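Local coordinates for protein transcriptional regulator nlh2 (Aquifex aeolicus, PDB 4G3V) that activates sigma-54-dependent transcription under the control of its GAF domain, the fragment captured here in an inactive state, at the interface of chains A and B. Coordinates in Å, arbitrary orientation; residue numbers count along the deposited sequence, not the author numbering. Chains: chain A/B, Transcriptional regulator nlh2.

Contact 1: the interface of chains A and B. Residues chain A 122-123, 157, 161; chain B 20-22, 162.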
# COMPACT_ATOMS: atom_id res chain seq x y z
N VAL A 122 7.79 4.77 10.19
CA VAL A 122 7.28 6.13 10.26
C VAL A 122 8.44 7.09 10.02
O VAL A 122 9.44 7.11 10.78
CB VAL A 122 6.67 6.41 11.63
CG1 VAL A 122 6.18 7.85 11.70
CG2 VAL A 122 5.53 5.44 11.93
N GLY A 123 8.32 7.88 8.97
CA GLY A 123 9.41 8.77 8.56
C GLY A 123 10.66 7.98 8.20
O GLY A 123 11.78 8.46 8.36
N GLY A 157 2.38 1.70 8.97
CA GLY A 157 3.25 2.84 9.25
C GLY A 157 2.45 4.13 9.26
O GLY A 157 2.60 4.97 10.14
N LYS A 161 1.59 6.73 12.55
CA LYS A 161 1.71 8.19 12.48
C LYS A 161 0.37 8.85 12.84
O LYS A 161 0.32 9.81 13.61
CB LYS A 161 2.14 8.61 11.07
CG LYS A 161 2.29 10.12 10.85
CD LYS A 161 3.44 10.71 11.64
CE LYS A 161 3.51 12.22 11.44
NZ LYS A 161 4.74 12.80 12.02
N THR B 20 4.45 10.24 5.91
CA THR B 20 4.55 10.24 7.37
C THR B 20 5.56 11.28 7.88
O THR B 20 5.88 11.31 9.08
CB THR B 20 4.92 8.85 7.91
OG1 THR B 20 6.16 8.39 7.34
CG2 THR B 20 3.81 7.86 7.60
N GLY B 21 6.01 12.14 6.98
CA GLY B 21 6.91 13.22 7.33
C GLY B 21 6.15 14.44 7.83
O GLY B 21 5.03 14.33 8.35
N ASP B 22 6.75 15.60 7.67
CA ASP B 22 6.17 16.83 8.19
C ASP B 22 6.05 17.91 7.11
O ASP B 22 5.94 19.09 7.43
CB ASP B 22 7.02 17.34 9.35
CG ASP B 22 7.01 16.39 10.53
OD1 ASP B 22 5.94 16.26 11.15
OD2 ASP B 22 8.06 15.78 10.84
N LEU B 162 -4.95 11.66 8.03
CA LEU B 162 -3.92 12.22 8.90
C LEU B 162 -3.99 13.75 8.97
O LEU B 162 -3.84 14.35 10.04
CB LEU B 162 -2.56 11.81 8.38
CG LEU B 162 -1.33 12.33 9.11
CD1 LEU B 162 -1.27 11.78 10.54
CD2 LEU B 162 -0.11 11.93 8.32

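Contact 2: the interface of chains A and B. Residues chain A 16, 19-20, 155, 158-159; chain B 121, 157-158.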
# COMPACT_ATOMS: atom_id res chain seq x y z
N THR A 16 -7.34 -0.30 4.64
CA THR A 16 -7.29 1.16 4.66
C THR A 16 -8.57 1.73 5.28
O THR A 16 -8.52 2.71 6.04
CB THR A 16 -7.07 1.71 3.24
OG1 THR A 16 -5.84 1.19 2.73
CG2 THR A 16 -7.02 3.22 3.19
N LEU A 19 -8.26 1.23 9.07
CA LEU A 19 -7.26 2.09 9.67
C LEU A 19 -7.55 3.59 9.56
O LEU A 19 -6.92 4.40 10.26
CB LEU A 19 -5.89 1.77 9.08
CG LEU A 19 -5.39 0.34 9.32
CD1 LEU A 19 -4.02 0.16 8.67
CD2 LEU A 19 -5.33 0.02 10.81
N THR A 20 -8.49 3.97 8.71
CA THR A 20 -8.93 5.37 8.65
C THR A 20 -10.25 5.59 9.41
O THR A 20 -10.85 6.66 9.33
CB THR A 20 -9.08 5.87 7.20
OG1 THR A 20 -9.97 5.02 6.45
CG2 THR A 20 -7.71 5.91 6.52
N LEU A 155 0.90 0.54 5.22
CA LEU A 155 -0.38 1.04 5.70
C LEU A 155 -0.32 1.18 7.21
O LEU A 155 -0.84 2.14 7.79
CB LEU A 155 -1.52 0.12 5.30
CG LEU A 155 -1.81 -0.01 3.81
CD1 LEU A 155 -2.88 -1.05 3.58
CD2 LEU A 155 -2.23 1.32 3.21
N MET A 158 1.57 4.30 8.28
CA MET A 158 0.70 5.47 8.20
C MET A 158 -0.18 5.53 9.45
O MET A 158 -0.37 6.58 10.05
CB MET A 158 -0.20 5.42 6.97
CG MET A 158 0.52 5.49 5.62
SD MET A 158 1.26 7.08 5.25
CE MET A 158 -0.13 8.19 5.35
N PHE A 159 -0.71 4.37 9.83
CA PHE A 159 -1.59 4.27 11.00
C PHE A 159 -0.85 4.67 12.28
O PHE A 159 -1.41 5.37 13.14
CB PHE A 159 -2.14 2.86 11.14
CG PHE A 159 -3.18 2.72 12.23
CD1 PHE A 159 -4.40 3.36 12.12
CD2 PHE A 159 -2.94 1.94 13.35
CE1 PHE A 159 -5.36 3.23 13.12
CE2 PHE A 159 -3.88 1.80 14.34
CZ PHE A 159 -5.10 2.44 14.23
N LYS B 121 -9.67 7.05 -0.67
CA LYS B 121 -10.80 6.87 0.26
C LYS B 121 -10.41 6.97 1.72
O LYS B 121 -9.37 6.46 2.15
CB LYS B 121 -11.46 5.49 0.04
CG LYS B 121 -12.05 5.28 -1.33
CD LYS B 121 -12.86 3.98 -1.38
CE LYS B 121 -13.47 3.76 -2.74
NZ LYS B 121 -14.18 2.44 -2.79
N GLY B 157 -5.25 8.07 0.89
CA GLY B 157 -6.42 8.08 1.76
C GLY B 157 -6.02 8.18 3.22
O GLY B 157 -6.58 8.97 3.98
N MET B 158 -5.02 7.41 3.63
CA MET B 158 -4.57 7.52 5.00
C MET B 158 -3.96 8.89 5.27
O MET B 158 -4.15 9.44 6.37
CB MET B 158 -3.62 6.39 5.32
CG MET B 158 -4.28 5.05 5.10
SD MET B 158 -3.31 3.74 5.78
CE MET B 158 -3.61 4.03 7.53

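Contact 1: the interface of chains A and B
A:Gly123 and A:Lys161 close on B:Thr20 in one flank of a two-fold symmetric homodimer interface, a mixed polar and apolar patch that helps fasten the two GAF domains together; the structure alone does not prove that this pairing is the one used in the full-length activator. B:Thr20 is the wedge. Its hydroxyl OG1 takes the backbone N-H of A:Gly123 in a nearly straight hydrogen bond of 2.8 Å (161° at H). That hydroxyl stands between the backbone N and the carbonyl carbon (chi1 57°), which turns the methyl the other way, toward the helix of chain A, where B:Thr20 CG2 meets A:Lys161 CB at 3.9 Å. A:Val122 flanks the wedge, its CG1 lying 4.1 Å from B:Thr20 CB. The side chain of A:Lys161 does two jobs along its length. Near the root, A:Lys161 CG lies 3.9 Å from the branch methyl B:Leu162 CD2, and B:Leu162 CD1 touches the same methylene. From there a bend at chi2 (67°) carries the rest of the chain alongside the backbone carbonyl of B:Thr20, with A:Lys161 CE 3.5 Å from B:Thr20 O. The side-chain amine nitrogen A:Lys161 NZ ends 3.8 Å from carboxylate OD1 of B:Asp22, a long salt bridge that is probably more a steering attraction than a firm clamp. In the fold, chain A contributes the end of strand 113-122, the glycine at the turn toward strand 125-135, and the last turns of helix 139-162. Chain B answers with the loop that leaves helix 4-19 and with the final residue of its own helix 139-162.

Contact 2: the interface of chains A and B
B:Met158 plugs into a groove of chain A, its thioether packed among A:Leu155, A:Leu19 and A:Met158. The plug lies on the two-fold homodimer interface and, in the deposited dimer, sets helix 139-162 of chain B against helices 4-19 and 139-162 of chain A. The chain runs out extended through chi2 and bends at chi3 (73°), which turns the terminal methyl B:Met158 CE in toward A:Leu19 CB, 3.6 Å away. The sulfur B:Met158 SD meets the branch methyl A:Leu155 CD2 at 3.7 Å, the two side chains crossing at about a right angle. B:Met158 CE also rests 3.4 Å from the carbonyl O of A:Leu155, a contact with the helix backbone. The symmetry-related A:Met158 is folded differently, bent at both chi2 and chi3; A:Met158 CB lies 3.7 Å from B:Met158 CE, while its own methyl curls back onto CB of B:Met158. The same residue thus takes two shapes, and the two-fold is broken locally. A:Phe159 supports the groove, its ring covered on one face by CD2 of A:Leu19. An alanine in place of B:Met158 would probably open a gap beside A:Leu19 CB, A:Leu155 CD2 and A:Met158 CB, and leave the methyls of A:Thr16 and A:Thr20 without the CG they pack on. Outward from the sulfur, A:Thr16 CG2 and A:Thr20 CG2 each reach B:Met158 CG at 3.8 Å. At the rim, the backbone carbonyl of B:Lys121 approaches the methyl of A:Thr16. There A:Thr20 OG1 donates to A:Thr16 O at 2.8 Å, tilted 27° from the carbonyl plane, a bond that probably helps hold A:Thr20 with its methyl CG2 toward B:Met158.

The centres of contact 1 and contact 2 lie about 11 Å apart, measured between the means of their C-alpha atoms, and both draw on helix 139-162 of each chain. Residue 20 serves both, from chain B in contact 1 and from chain A in contact 2. Given the two-fold, its hydroxyl can take a partner's backbone N-H while donating within its own chain, as its methyl packs against the partner's helix. Contact 1 mixes a backbone hydrogen bond and a long salt bridge with apolar contacts, while contact 2 is mainly a methionine plug, so a shift of the end of helix 4-19 would probably disturb both together.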